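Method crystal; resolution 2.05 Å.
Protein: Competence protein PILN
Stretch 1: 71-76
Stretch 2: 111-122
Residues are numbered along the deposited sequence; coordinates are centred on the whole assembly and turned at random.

Stretch 1 (71-76) LEVALR
Stretch 2 (111-122) EALSREALVRFI

Two acid–arginine pairs of opposite polarity tie these stretches together: Glu72 of the first reaches Arg120 of the second, whereas Glu111 of the second receives Arg76 of the first. Between them runs a short antiparallel ladder. Val73 faces Ala112 as a non-hydrogen-bonded pair (CA–CA 4.4 Å), and Ala74 faces Glu111 as a hydrogen-bonded pair (CA–CA 5.3 Å), with Ala74 N to Glu111 O at 2.8 Å and Glu111 N to Ala74 O at 2.9 Å. Just before the strand, Glu72 (phi/psi -78/-22) extends the zipper, its O accepting from Leu113 N at 2.7 Å. Extended values follow: -127/119 at Val73, -109/133 at Ala74, -90/147 at Leu75, -141/139 at Glu111, -125/134 at Ala112; at Arg76 (-114/-24) the chain turns a corner.

After Ala112 the chain passes Leu113 (-63/-31) and Ser114 (-151/167) into helix 115-122, near -62/-43. Ser114, chi1 p, suits the N-cap because its short side chain places OG where it accepts from Ala117 N at 3.0 Å, a first-turn amide with no helical carbonyl before it to bond to. The axes of the helix and strand 73-75 approach to 9.9 Å at closest, at 66° between N-to-C directions.

On the sheet face shared by Val73 and Ala112, apolar side chains pack against the helix. Val73 (t) sets CG2 4.0 Å from Ala112 CB and 4.2 Å from Ala117 CB, while its CG1 lies 3.8 Å from CD2 of Phe121 (t, chi2 -85°). Leu75 (m, t) brings CD2 to 4.3 Å from Phe121 CZ.

Glu72 (p, t, chi3 25°) meets Arg120 (m, t, m, chi4 -95°) in a two-pronged salt bridge: NH2 to OE1 2.5 Å, NE to OE2 3.0 Å. A water donates to Glu72 OE2 (2.7 Å) and Ala117 O (2.9 Å). On the Ala74 face, Arg76 (m, m, t, chi4 -152°) places NE 2.8 Å from OE2 of Glu111 (m, t, chi3 -10°), pairing opposite charges.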

# COMPACT_ATOMS: atom_id res chain seq x y z
N LEU A 71 -4.65 11.38 7.80
CA LEU A 71 -4.17 10.86 6.51
C LEU A 71 -3.85 12.05 5.60
O LEU A 71 -4.72 12.50 4.86
CB LEU A 71 -5.27 9.98 5.89
CG LEU A 71 -4.92 9.20 4.62
CD1 LEU A 71 -3.81 8.20 4.95
CD2 LEU A 71 -6.19 8.50 4.14
N GLU A 72 -2.62 12.55 5.61
CA GLU A 72 -2.37 13.78 4.89
C GLU A 72 -2.24 13.59 3.38
O GLU A 72 -2.39 14.54 2.63
CB GLU A 72 -1.16 14.56 5.49
CG GLU A 72 0.17 13.81 5.50
CD GLU A 72 1.36 14.73 5.87
OE1 GLU A 72 1.12 15.76 6.56
OE2 GLU A 72 2.51 14.49 5.39
N VAL A 73 -1.93 12.37 2.97
CA VAL A 73 -1.95 11.92 1.58
C VAL A 73 -2.79 10.65 1.44
O VAL A 73 -2.51 9.59 2.07
CB VAL A 73 -0.54 11.66 1.05
CG1 VAL A 73 -0.61 11.02 -0.35
CG2 VAL A 73 0.21 13.02 0.95
N ALA A 74 -3.84 10.75 0.64
CA ALA A 74 -4.68 9.55 0.37
C ALA A 74 -4.47 9.09 -1.04
O ALA A 74 -4.54 9.90 -2.00
CB ALA A 74 -6.14 9.90 0.63
N LEU A 75 -4.26 7.78 -1.23
CA LEU A 75 -4.11 7.29 -2.58
C LEU A 75 -5.47 6.88 -3.16
O LEU A 75 -6.31 6.35 -2.45
CB LEU A 75 -3.03 6.16 -2.62
CG LEU A 75 -1.65 6.66 -2.05
CD1 LEU A 75 -0.69 5.52 -1.89
CD2 LEU A 75 -1.06 7.64 -3.08
N ARG A 76 -5.64 7.05 -4.47
CA ARG A 76 -6.85 6.70 -5.18
C ARG A 76 -6.59 5.59 -6.16
O ARG A 76 -7.52 4.84 -6.57
CB ARG A 76 -7.42 7.92 -5.95
CG ARG A 76 -7.80 9.02 -5.02
CD ARG A 76 -9.00 8.46 -4.11
NE ARG A 76 -9.33 9.48 -3.13
CZ ARG A 76 -9.84 9.23 -1.94
NH1 ARG A 76 -10.08 7.92 -1.58
NH2 ARG A 76 -10.17 10.24 -1.20
N GLU A 111 -4.29 12.33 -3.55
CA GLU A 111 -4.82 13.58 -3.02
C GLU A 111 -3.92 13.88 -1.82
O GLU A 111 -3.63 12.97 -1.04
CB GLU A 111 -6.20 13.39 -2.42
CG GLU A 111 -7.19 12.86 -3.34
CD GLU A 111 -8.47 12.56 -2.65
OE1 GLU A 111 -8.49 12.60 -1.38
OE2 GLU A 111 -9.44 12.31 -3.36
N ALA A 112 -3.56 15.16 -1.67
CA ALA A 112 -2.72 15.63 -0.58
C ALA A 112 -3.47 16.76 0.11
O ALA A 112 -4.08 17.65 -0.55
CB ALA A 112 -1.37 16.09 -1.10
N LEU A 113 -3.50 16.71 1.44
CA LEU A 113 -4.23 17.68 2.24
C LEU A 113 -3.67 19.13 2.05
O LEU A 113 -4.38 20.11 2.20
CB LEU A 113 -4.13 17.30 3.71
CG LEU A 113 -4.92 18.05 4.78
CD1 LEU A 113 -6.41 18.03 4.51
CD2 LEU A 113 -4.64 17.51 6.18
N SER A 114 -2.39 19.26 1.78
CA SER A 114 -1.77 20.58 1.67
C SER A 114 -0.62 20.43 0.71
O SER A 114 -0.18 19.27 0.44
CB SER A 114 -1.24 21.03 3.06
OG SER A 114 -0.15 20.23 3.46
N ARG A 115 -0.08 21.55 0.25
CA ARG A 115 1.15 21.61 -0.62
C ARG A 115 2.32 20.95 0.13
O ARG A 115 3.13 20.21 -0.44
CB ARG A 115 1.52 23.09 -1.07
CG ARG A 115 1.55 24.19 0.04
CD ARG A 115 2.42 25.61 -0.06
NE ARG A 115 3.94 25.40 0.20
CZ ARG A 115 4.66 25.48 1.35
NH1 ARG A 115 4.31 25.84 2.64
NH2 ARG A 115 5.86 25.08 1.16
N GLU A 116 2.40 21.24 1.43
CA GLU A 116 3.51 20.74 2.27
C GLU A 116 3.43 19.17 2.41
O GLU A 116 4.44 18.50 2.38
CB GLU A 116 3.38 21.44 3.68
CG GLU A 116 3.67 22.99 3.61
CD GLU A 116 2.38 23.85 3.32
OE1 GLU A 116 1.27 23.32 3.05
OE2 GLU A 116 2.45 25.12 3.37
N ALA A 117 2.22 18.62 2.53
CA ALA A 117 2.06 17.12 2.59
C ALA A 117 2.53 16.49 1.28
O ALA A 117 3.20 15.47 1.26
CB ALA A 117 0.60 16.82 2.80
N LEU A 118 2.21 17.15 0.16
CA LEU A 118 2.64 16.65 -1.18
C LEU A 118 4.18 16.68 -1.29
O LEU A 118 4.81 15.70 -1.73
CB LEU A 118 2.01 17.53 -2.28
CG LEU A 118 2.46 17.18 -3.71
CD1 LEU A 118 2.22 15.69 -4.01
CD2 LEU A 118 1.69 18.09 -4.66
N VAL A 119 4.77 17.78 -0.88
CA VAL A 119 6.25 17.88 -0.90
C VAL A 119 6.92 16.82 -0.01
O VAL A 119 7.87 16.17 -0.43
CB VAL A 119 6.71 19.31 -0.46
CG1 VAL A 119 8.19 19.33 -0.26
CG2 VAL A 119 6.30 20.33 -1.51
N ARG A 120 6.41 16.63 1.19
CA ARG A 120 6.93 15.51 2.06
C ARG A 120 6.81 14.13 1.41
O ARG A 120 7.71 13.30 1.52
CB ARG A 120 6.21 15.48 3.40
CG ARG A 120 6.51 16.70 4.30
CD ARG A 120 5.97 16.55 5.74
NE ARG A 120 4.50 16.63 5.82
CZ ARG A 120 3.86 17.78 6.10
NH1 ARG A 120 4.52 18.91 6.33
NH2 ARG A 120 2.54 17.81 6.17
N PHE A 121 5.71 13.90 0.68
CA PHE A 121 5.49 12.59 0.01
C PHE A 121 6.51 12.44 -1.07
O PHE A 121 7.19 11.37 -1.19
CB PHE A 121 4.04 12.54 -0.58
CG PHE A 121 3.69 11.21 -1.19
CD1 PHE A 121 4.03 10.92 -2.53
CD2 PHE A 121 3.06 10.21 -0.42
CE1 PHE A 121 3.71 9.67 -3.10
CE2 PHE A 121 2.70 8.97 -0.98
CZ PHE A 121 3.03 8.69 -2.33
N ILE A 122 6.65 13.49 -1.90
CA ILE A 122 7.61 13.40 -3.00
C ILE A 122 9.02 13.16 -2.45
O ILE A 122 9.75 12.25 -2.94
CB ILE A 122 7.60 14.66 -3.86
CG1 ILE A 122 6.26 14.79 -4.58
CG2 ILE A 122 8.76 14.62 -4.87
CD1 ILE A 122 6.06 16.17 -5.22
O HOH W 1 2.95 13.18 3.07